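Local coordinates for thymidylate synthase A (Bacillus subtilis, PDB 1BKP), which catalyses the reductive methylation of dUMP to dTMP, with 5,10-methylenetetrahydrofolate serving as both methyl donor and reductant, at residues A[158-164]-A[176-181]; A[66-71]-A[190-194]; A[125-129]-A[141-145]. The contacts are given in a common frame with arbitrary orientation. Residue numbers count along the deposited sequence, not the author numbering.

Overall arrangement
The three contacts illustrate how a thymidylate synthase packs helices against one face of a central mixed sheet and a second subunit against the other. From the N terminus, helix 64-75 supplies the first half of contact 2, which stays open for more than a hundred residues. Within that span, the chain leaves helix 125-135 and returns beside it as strand 143-145, closing contact 3, and strands 161-169 and 172-183 then fold into a hairpin, contact 1. Contacts 3 and 1 follow in series and meet in the sheet, where Thr144 and Thr164 are neighbours. Helix 188-206 finally completes contact 2, and Val161 of contact 1 packs against Asn191 there, linking hairpin and helices.

Contact 1. Residues A[158-164]-A[176-181]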
loop_
_atom_site.group_PDB
_atom_site.type_symbol
_atom_site.label_atom_id
_atom_site.label_comp_id
_atom_site.label_asym_id
_atom_site.label_seq_id
_atom_site.Cartn_x
_atom_site.Cartn_y
_atom_site.Cartn_z
ATOM N N THR A 158 -3.993 -9.091 -13.247
ATOM C CA THR A 158 -3.451 -7.994 -12.473
ATOM C C THR A 158 -2.852 -8.639 -11.250
ATOM O O THR A 158 -3.468 -9.478 -10.601
ATOM C CB THR A 158 -4.506 -6.979 -12.045
ATOM O OG1 THR A 158 -5.501 -7.650 -11.263
ATOM C CG2 THR A 158 -5.119 -6.252 -13.295
ATOM N N PRO A 159 -1.669 -8.208 -10.849
ATOM C CA PRO A 159 -0.972 -8.764 -9.684
ATOM C C PRO A 159 -1.640 -8.657 -8.327
ATOM O O PRO A 159 -2.336 -7.680 -8.066
ATOM C CB PRO A 159 0.364 -7.976 -9.688
ATOM C CG PRO A 159 -0.111 -6.561 -10.188
ATOM C CD PRO A 159 -1.088 -6.947 -11.325
ATOM N N CYS A 160 -1.504 -9.703 -7.515
ATOM C CA CYS A 160 -1.986 -9.679 -6.149
ATOM C C CYS A 160 -0.970 -8.921 -5.287
ATOM O O CYS A 160 -1.329 -7.970 -4.615
ATOM C CB CYS A 160 -2.197 -11.066 -5.539
ATOM S SG CYS A 160 -3.802 -11.840 -6.083
ATOM N N VAL A 161 0.274 -9.409 -5.213
ATOM C CA VAL A 161 1.312 -8.746 -4.375
ATOM C C VAL A 161 1.957 -7.785 -5.376
ATOM O O VAL A 161 2.813 -8.168 -6.187
ATOM C CB VAL A 161 2.355 -9.789 -3.788
ATOM C CG1 VAL A 161 3.341 -9.017 -2.899
ATOM C CG2 VAL A 161 1.631 -10.959 -2.998
ATOM N N TYR A 162 1.553 -6.535 -5.307
ATOM C CA TYR A 162 1.899 -5.629 -6.375
ATOM C C TYR A 162 2.884 -4.503 -6.022
ATOM O O TYR A 162 3.300 -3.751 -6.937
ATOM C CB TYR A 162 0.551 -5.005 -6.903
ATOM C CG TYR A 162 -0.192 -4.002 -5.963
ATOM C CD1 TYR A 162 -1.069 -4.477 -4.948
ATOM C CD2 TYR A 162 0.143 -2.628 -5.957
ATOM C CE1 TYR A 162 -1.561 -3.643 -3.982
ATOM C CE2 TYR A 162 -0.363 -1.770 -4.981
ATOM C CZ TYR A 162 -1.234 -2.304 -3.988
ATOM O OH TYR A 162 -1.808 -1.512 -3.049
ATOM N N GLU A 163 3.196 -4.326 -4.743
ATOM C CA GLU A 163 4.140 -3.235 -4.413
ATOM C C GLU A 163 4.988 -3.535 -3.250
ATOM O O GLU A 163 4.658 -4.419 -2.383
ATOM C CB GLU A 163 3.373 -1.868 -4.162
ATOM C CG GLU A 163 2.543 -1.981 -2.877
ATOM C CD GLU A 163 1.846 -0.649 -2.507
ATOM O OE1 GLU A 163 2.276 0.403 -2.940
ATOM O OE2 GLU A 163 0.902 -0.672 -1.746
ATOM N N THR A 164 6.154 -2.862 -3.200
ATOM C CA THR A 164 7.043 -3.025 -2.037
ATOM C C THR A 164 7.560 -1.634 -1.688
ATOM O O THR A 164 7.593 -0.751 -2.531
ATOM C CB THR A 164 8.305 -3.870 -2.309
ATOM O OG1 THR A 164 9.185 -3.225 -3.253
ATOM C CG2 THR A 164 7.981 -5.232 -2.945
ATOM N N GLU A 176 8.544 -3.640 3.348
ATOM C CA GLU A 176 7.097 -3.642 3.585
ATOM C C GLU A 176 6.457 -4.019 2.237
ATOM O O GLU A 176 6.721 -3.396 1.218
ATOM C CB GLU A 176 6.618 -2.247 4.053
ATOM C CG GLU A 176 5.146 -2.245 4.362
ATOM C CD GLU A 176 4.678 -1.106 5.270
ATOM O OE1 GLU A 176 5.375 -0.080 5.338
ATOM O OE2 GLU A 176 3.613 -1.246 5.894
ATOM N N VAL A 177 5.532 -4.968 2.228
ATOM C CA VAL A 177 4.927 -5.415 0.982
ATOM C C VAL A 177 3.398 -5.288 1.097
ATOM O O VAL A 177 2.870 -5.384 2.183
ATOM C CB VAL A 177 5.304 -6.964 0.860
ATOM C CG1 VAL A 177 4.651 -7.655 -0.229
ATOM C CG2 VAL A 177 6.819 -7.120 0.726
ATOM N N ARG A 178 2.691 -5.156 -0.015
ATOM C CA ARG A 178 1.219 -5.162 0.072
ATOM C C ARG A 178 0.599 -6.008 -0.997
ATOM O O ARG A 178 0.979 -5.880 -2.182
ATOM C CB ARG A 178 0.571 -3.768 -0.036
ATOM C CG ARG A 178 -0.977 -3.795 0.339
ATOM C CD ARG A 178 -1.488 -2.379 0.529
ATOM N NE ARG A 178 -2.883 -2.452 0.924
ATOM C CZ ARG A 178 -3.915 -2.527 0.109
ATOM N NH1 ARG A 178 -3.774 -2.262 -1.184
ATOM N NH2 ARG A 178 -5.124 -2.651 0.624
ATOM N N ALA A 179 -0.364 -6.811 -0.599
ATOM C CA ALA A 179 -1.202 -7.559 -1.524
ATOM C C ALA A 179 -2.591 -6.870 -1.460
ATOM O O ALA A 179 -3.167 -6.681 -0.375
ATOM C CB ALA A 179 -1.392 -8.995 -1.062
ATOM N N ARG A 180 -3.179 -6.658 -2.637
ATOM C CA ARG A 180 -4.514 -6.070 -2.698
ATOM C C ARG A 180 -5.551 -7.046 -2.246
ATOM O O ARG A 180 -6.605 -6.709 -1.718
ATOM C CB ARG A 180 -4.811 -5.688 -4.187
ATOM C CG ARG A 180 -4.633 -6.761 -5.198
ATOM C CD ARG A 180 -5.331 -6.362 -6.463
ATOM N NE ARG A 180 -5.184 -7.411 -7.473
ATOM C CZ ARG A 180 -6.094 -8.303 -7.773
ATOM N NH1 ARG A 180 -7.213 -8.370 -7.061
ATOM N NH2 ARG A 180 -5.854 -9.182 -8.729
ATOM N N SER A 181 -5.204 -8.315 -2.431
ATOM C CA SER A 181 -6.135 -9.379 -2.094
ATOM C C SER A 181 -5.305 -10.650 -1.819
ATOM O O SER A 181 -4.240 -10.757 -2.389
ATOM C CB SER A 181 -6.998 -9.699 -3.356
ATOM O OG SER A 181 -7.912 -10.635 -2.896
#
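Arg180 lays one face of its guanidinium over the SG of Cys160, the catalytic cysteine, with NH2 4.3 Å from that sulfur. The same group holds the preceding loop: NH2 donates to Thr158 O (3.0 Å) and NE to Pro159 O (2.9 Å), while the backbone bond from Arg180 N to Cys160 O (3.0 Å) anchors the start of the hairpin. Antiparallel pairing then runs through a beta bulge between Val161 and Glu163, bonded by Tyr162 N to Arg178 O and Arg178 N to Glu163 O, each 3.2 Å. On one face, Val161 CG1 meets Val177 CG1 at 3.3 Å, near Tyr195 of helix 188-206. On the other, Arg178 NH1 donates to Tyr162 OH (2.8 Å), a hydroxyl also bonded to Glu163 of the second subunit, and Arg178 NH2 reaches Glu176 of the second subunit in an intersubunit salt bridge. Arg180 thus ties the catalytic cysteine's loop to the hairpin, beside a dUMP site predicted to be shared with the second subunit, whose Arg141 packs on Arg180.

Contact 2. Residues A[66-71]-A[190-194]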
loop_
_atom_site.group_PDB
_atom_site.type_symbol
_atom_site.label_atom_id
_atom_site.label_comp_id
_atom_site.label_asym_id
_atom_site.label_seq_id
_atom_site.Cartn_x
_atom_site.Cartn_y
_atom_site.Cartn_z
ATOM N N THR A 66 9.098 -23.863 -5.441
ATOM C CA THR A 66 8.236 -23.217 -6.434
ATOM C C THR A 66 8.117 -21.701 -6.137
ATOM O O THR A 66 8.183 -20.894 -7.052
ATOM C CB THR A 66 6.859 -23.788 -6.327
ATOM O OG1 THR A 66 7.017 -25.188 -6.556
ATOM C CG2 THR A 66 5.909 -23.174 -7.350
ATOM N N ALA A 67 8.033 -21.336 -4.867
ATOM C CA ALA A 67 7.947 -19.891 -4.518
ATOM C C ALA A 67 9.193 -19.143 -4.938
ATOM O O ALA A 67 9.077 -18.000 -5.464
ATOM C CB ALA A 67 7.720 -19.746 -3.005
ATOM N N ILE A 68 10.390 -19.731 -4.658
ATOM C CA ILE A 68 11.632 -19.115 -5.098
ATOM C C ILE A 68 11.766 -19.097 -6.602
ATOM O O ILE A 68 12.226 -18.098 -7.172
ATOM C CB ILE A 68 12.837 -19.726 -4.421
ATOM C CG1 ILE A 68 12.642 -19.507 -2.937
ATOM C CG2 ILE A 68 14.149 -19.143 -4.934
ATOM C CD1 ILE A 68 13.741 -20.202 -2.060
ATOM N N LYS A 69 11.328 -20.164 -7.276
ATOM C CA LYS A 69 11.377 -20.121 -8.759
ATOM C C LYS A 69 10.569 -18.986 -9.375
ATOM O O LYS A 69 11.085 -18.306 -10.324
ATOM C CB LYS A 69 11.027 -21.480 -9.407
ATOM C CG LYS A 69 12.097 -22.547 -9.199
ATOM C CD LYS A 69 11.506 -23.897 -9.575
ATOM C CE LYS A 69 12.557 -24.983 -9.508
ATOM N NZ LYS A 69 11.935 -26.312 -9.744
ATOM N N GLU A 70 9.307 -18.823 -8.904
ATOM C CA GLU A 70 8.418 -17.759 -9.404
ATOM C C GLU A 70 9.025 -16.426 -9.026
ATOM O O GLU A 70 9.044 -15.524 -9.842
ATOM C CB GLU A 70 7.045 -17.880 -8.776
ATOM C CG GLU A 70 6.068 -16.886 -9.264
ATOM C CD GLU A 70 4.819 -16.984 -8.429
ATOM O OE1 GLU A 70 4.059 -17.942 -8.657
ATOM O OE2 GLU A 70 4.725 -16.267 -7.428
ATOM N N LEU A 71 9.571 -16.308 -7.818
ATOM C CA LEU A 71 10.257 -15.021 -7.460
ATOM C C LEU A 71 11.363 -14.671 -8.461
ATOM O O LEU A 71 11.437 -13.554 -8.949
ATOM C CB LEU A 71 10.831 -15.128 -6.048
ATOM C CG LEU A 71 11.451 -13.803 -5.547
ATOM C CD1 LEU A 71 10.326 -12.817 -5.160
ATOM C CD2 LEU A 71 12.375 -14.109 -4.389
ATOM N N PHE A 190 2.411 -19.005 0.676
ATOM C CA PHE A 190 3.385 -19.027 -0.425
ATOM C C PHE A 190 3.983 -17.592 -0.602
ATOM O O PHE A 190 5.194 -17.418 -0.773
ATOM C CB PHE A 190 2.599 -19.418 -1.641
ATOM C CG PHE A 190 3.388 -19.578 -2.892
ATOM C CD1 PHE A 190 3.955 -20.835 -3.248
ATOM C CD2 PHE A 190 3.470 -18.531 -3.788
ATOM C CE1 PHE A 190 4.561 -20.990 -4.482
ATOM C CE2 PHE A 190 4.101 -18.696 -5.061
ATOM C CZ PHE A 190 4.629 -19.911 -5.389
ATOM N N ASN A 191 3.109 -16.585 -0.663
ATOM C CA ASN A 191 3.497 -15.178 -0.882
ATOM C C ASN A 191 4.308 -14.564 0.260
ATOM O O ASN A 191 5.323 -13.916 0.009
ATOM C CB ASN A 191 2.238 -14.361 -1.100
ATOM C CG ASN A 191 1.679 -14.507 -2.492
ATOM O OD1 ASN A 191 2.424 -14.725 -3.501
ATOM N ND2 ASN A 191 0.389 -14.363 -2.589
ATOM N N VAL A 192 3.998 -14.932 1.518
ATOM C CA VAL A 192 4.666 -14.370 2.681
ATOM C C VAL A 192 6.118 -14.925 2.675
ATOM O O VAL A 192 7.088 -14.141 2.836
ATOM C CB VAL A 192 3.969 -14.768 3.920
ATOM C CG1 VAL A 192 4.776 -14.430 5.184
ATOM C CG2 VAL A 192 2.652 -13.999 4.041
ATOM N N PHE A 193 6.261 -16.235 2.438
ATOM C CA PHE A 193 7.645 -16.812 2.391
ATOM C C PHE A 193 8.467 -16.216 1.245
ATOM O O PHE A 193 9.559 -15.738 1.440
ATOM C CB PHE A 193 7.554 -18.345 2.215
ATOM C CG PHE A 193 8.923 -19.003 1.996
ATOM C CD1 PHE A 193 9.819 -19.109 3.037
ATOM C CD2 PHE A 193 9.303 -19.485 0.733
ATOM C CE1 PHE A 193 11.110 -19.717 2.831
ATOM C CE2 PHE A 193 10.564 -20.078 0.510
ATOM C CZ PHE A 193 11.454 -20.199 1.537
ATOM N N GLN A 194 7.851 -16.103 0.074
ATOM C CA GLN A 194 8.507 -15.681 -1.142
ATOM C C GLN A 194 9.096 -14.271 -1.028
ATOM O O GLN A 194 10.256 -14.082 -1.397
ATOM C CB GLN A 194 7.469 -15.765 -2.242
ATOM C CG GLN A 194 7.640 -14.955 -3.460
ATOM C CD GLN A 194 6.463 -15.205 -4.455
ATOM O OE1 GLN A 194 6.610 -15.942 -5.449
ATOM N NE2 GLN A 194 5.328 -14.658 -4.157
#
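Two helices cross in a buried contact, at 65° between their short segments and with axes 9.3 Å apart, and the small side chain of Ala67 lets the aromatic residues of the second helix come close. The aromatic contacts are the clearest. Ala67 CB sits over the face of the Phe190 ring, 3.9 Å from its centroid and 17° off the ring normal, a CH-pi contact, and Ala67 CA lies 3.4 Å from Phe190 CZ. Thr66 CG2 reaches the edge of the same ring, 3.8 Å from Phe190 CE1.

Further apolar packing extends the seam. Ala67 CB also touches Phe193 CD2 at 4.1 Å, Ile68 CG1 lies 4.1 Å from Phe193 CE2, and Leu71 CD1 is 3.8 Å from Gln194 CG. Leu71 continues onto Leu198 and Met201.

Polar groups enter at one side. Glu70 OE2 approaches the Phe190 edge, 3.4 Å from CE2, while its OE1 is hydrogen-bonded to Trp93. Asn191, next to Phe190 but with its CA-to-CB bond directed away from helix 64-75, is predicted to bind dUMP and packs on Val161. The chemistry implies an apolar and aromatic junction with polar side chains, Glu70 and Gln194, buried along it.

Contact 3. Residues A[125-129]-A[141-145]; sequences QVDYL and RHITM
The side-chain amide of Gln125 (m at chi1, t at chi2, chi3 near 58°) clamps one strand residue: OE1 accepts from Met145 N at 2.9 Å, and NE2 donates to Met145 O at 3.0 Å. Thr144 OG1 is hydrogen-bonded to Thr164 OG1 on the neighbouring strand. A water bonds Gln125 O (3.0 Å) and, weakly, Ile143 O (3.4 Å). Residues 125-129 are helical (phi/psi near -65/-40; Leu129 N to Gln125 O 3.0 Å) and 143-145 extended (-125/140, -119/158, -150/122), nearly antiparallel at 176°, short-segment axes 9.0 Å apart. The register sets Gln125 CA 6.3 Å from Thr144 CA and Leu129 CA 6.4 Å from His142 CA. His142 centres an inverse gamma turn. Leu129 (chi1 t, chi2 p) brings CD1 to 4.1 Å from His142 CB and CD2 to 4.2 Å from Thr144 CG2. Arg141, a predicted dUMP ligand, packs on Arg180 of the second subunit. This is a helix followed by the outermost strand, within this chain, of the thymidylate synthase sheet, its backbone met by a glutamine amide.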
loop_
_atom_site.group_PDB
_atom_site.type_symbol
_atom_site.label_atom_id
_atom_site.label_comp_id
_atom_site.label_asym_id
_atom_site.label_seq_id
_atom_site.Cartn_x
_atom_site.Cartn_y
_atom_site.Cartn_z
ATOM N N GLN A 125 13.077 -0.758 -12.798
ATOM C CA GLN A 125 12.823 -0.575 -11.377
ATOM C C GLN A 125 13.723 -1.321 -10.462
ATOM O O GLN A 125 13.958 -0.899 -9.353
ATOM C CB GLN A 125 11.374 -1.021 -11.079
ATOM C CG GLN A 125 10.280 -0.060 -11.654
ATOM C CD GLN A 125 8.895 -0.457 -11.114
ATOM O OE1 GLN A 125 8.704 -0.485 -9.854
ATOM N NE2 GLN A 125 7.973 -0.863 -12.006
ATOM N N VAL A 126 14.171 -2.501 -10.865
ATOM C CA VAL A 126 14.978 -3.293 -9.968
ATOM C C VAL A 126 16.419 -2.688 -9.908
ATOM O O VAL A 126 16.950 -2.486 -8.813
ATOM C CB VAL A 126 15.032 -4.752 -10.443
ATOM C CG1 VAL A 126 15.957 -5.577 -9.542
ATOM C CG2 VAL A 126 13.609 -5.360 -10.499
ATOM N N ASP A 127 17.040 -2.393 -11.060
ATOM C CA ASP A 127 18.373 -1.777 -11.009
ATOM C C ASP A 127 18.345 -0.394 -10.392
ATOM O O ASP A 127 19.276 -0.027 -9.651
ATOM C CB ASP A 127 18.944 -1.698 -12.419
ATOM C CG ASP A 127 19.339 -3.079 -12.956
ATOM O OD1 ASP A 127 19.708 -3.977 -12.145
ATOM O OD2 ASP A 127 19.181 -3.249 -14.178
ATOM N N TYR A 128 17.222 0.311 -10.549
ATOM C CA TYR A 128 17.151 1.614 -9.979
ATOM C C TYR A 128 17.094 1.435 -8.432
ATOM O O TYR A 128 17.833 2.067 -7.653
ATOM C CB TYR A 128 15.879 2.336 -10.449
ATOM C CG TYR A 128 15.853 3.752 -9.921
ATOM C CD1 TYR A 128 16.584 4.766 -10.560
ATOM C CD2 TYR A 128 15.146 4.068 -8.766
ATOM C CE1 TYR A 128 16.592 6.047 -10.076
ATOM C CE2 TYR A 128 15.142 5.346 -8.276
ATOM C CZ TYR A 128 15.846 6.320 -8.947
ATOM O OH TYR A 128 15.630 7.601 -8.519
ATOM N N LEU A 129 16.260 0.492 -7.975
ATOM C CA LEU A 129 16.162 0.237 -6.529
ATOM C C LEU A 129 17.512 -0.211 -5.961
ATOM O O LEU A 129 17.953 0.305 -4.904
ATOM C CB LEU A 129 15.144 -0.941 -6.287
ATOM C CG LEU A 129 15.075 -1.462 -4.785
ATOM C CD1 LEU A 129 14.520 -0.346 -3.869
ATOM C CD2 LEU A 129 14.255 -2.795 -4.617
ATOM N N ARG A 141 11.327 7.065 -0.779
ATOM C CA ARG A 141 10.697 6.601 -1.994
ATOM C C ARG A 141 11.295 5.317 -2.575
ATOM O O ARG A 141 11.374 5.213 -3.786
ATOM C CB ARG A 141 10.867 7.704 -3.080
ATOM C CG ARG A 141 10.327 9.048 -2.715
ATOM C CD ARG A 141 11.083 10.168 -3.396
ATOM N NE ARG A 141 11.524 9.869 -4.743
ATOM C CZ ARG A 141 12.703 10.239 -5.234
ATOM N NH1 ARG A 141 13.548 10.951 -4.497
ATOM N NH2 ARG A 141 13.036 9.910 -6.473
ATOM N N HIS A 142 11.727 4.370 -1.752
ATOM C CA HIS A 142 12.318 3.118 -2.277
ATOM C C HIS A 142 11.090 2.210 -2.512
ATOM O O HIS A 142 10.699 1.436 -1.591
ATOM C CB HIS A 142 13.153 2.459 -1.190
ATOM C CG HIS A 142 14.473 3.123 -0.932
ATOM N ND1 HIS A 142 15.320 3.529 -1.968
ATOM C CD2 HIS A 142 15.150 3.332 0.220
ATOM C CE1 HIS A 142 16.462 3.951 -1.453
ATOM N NE2 HIS A 142 16.384 3.839 -0.127
ATOM N N ILE A 143 10.403 2.433 -3.628
ATOM C CA ILE A 143 9.170 1.703 -3.930
ATOM C C ILE A 143 9.181 0.979 -5.298
ATOM O O ILE A 143 9.817 1.499 -6.219
ATOM C CB ILE A 143 8.020 2.735 -4.004
ATOM C CG1 ILE A 143 7.731 3.365 -2.616
ATOM C CG2 ILE A 143 6.735 2.101 -4.721
ATOM C CD1 ILE A 143 6.824 4.522 -2.684
ATOM N N THR A 144 8.640 -0.251 -5.406
ATOM C CA THR A 144 8.528 -0.832 -6.734
ATOM C C THR A 144 7.021 -1.000 -6.822
ATOM O O THR A 144 6.364 -1.204 -5.762
ATOM C CB THR A 144 9.178 -2.199 -6.894
ATOM O OG1 THR A 144 8.678 -3.141 -5.925
ATOM C CG2 THR A 144 10.668 -2.068 -6.689
ATOM N N MET A 145 6.569 -1.087 -8.054
ATOM C CA MET A 145 5.139 -1.075 -8.375
ATOM C C MET A 145 4.852 -1.850 -9.589
ATOM O O MET A 145 5.348 -1.470 -10.698
ATOM C CB MET A 145 4.777 0.445 -8.691
ATOM C CG MET A 145 3.260 0.761 -8.991
ATOM S SD MET A 145 2.240 0.169 -7.703
ATOM C CE MET A 145 2.821 1.111 -6.297
HETATM O O HOH W 1 12.406 1.500 -8.430
#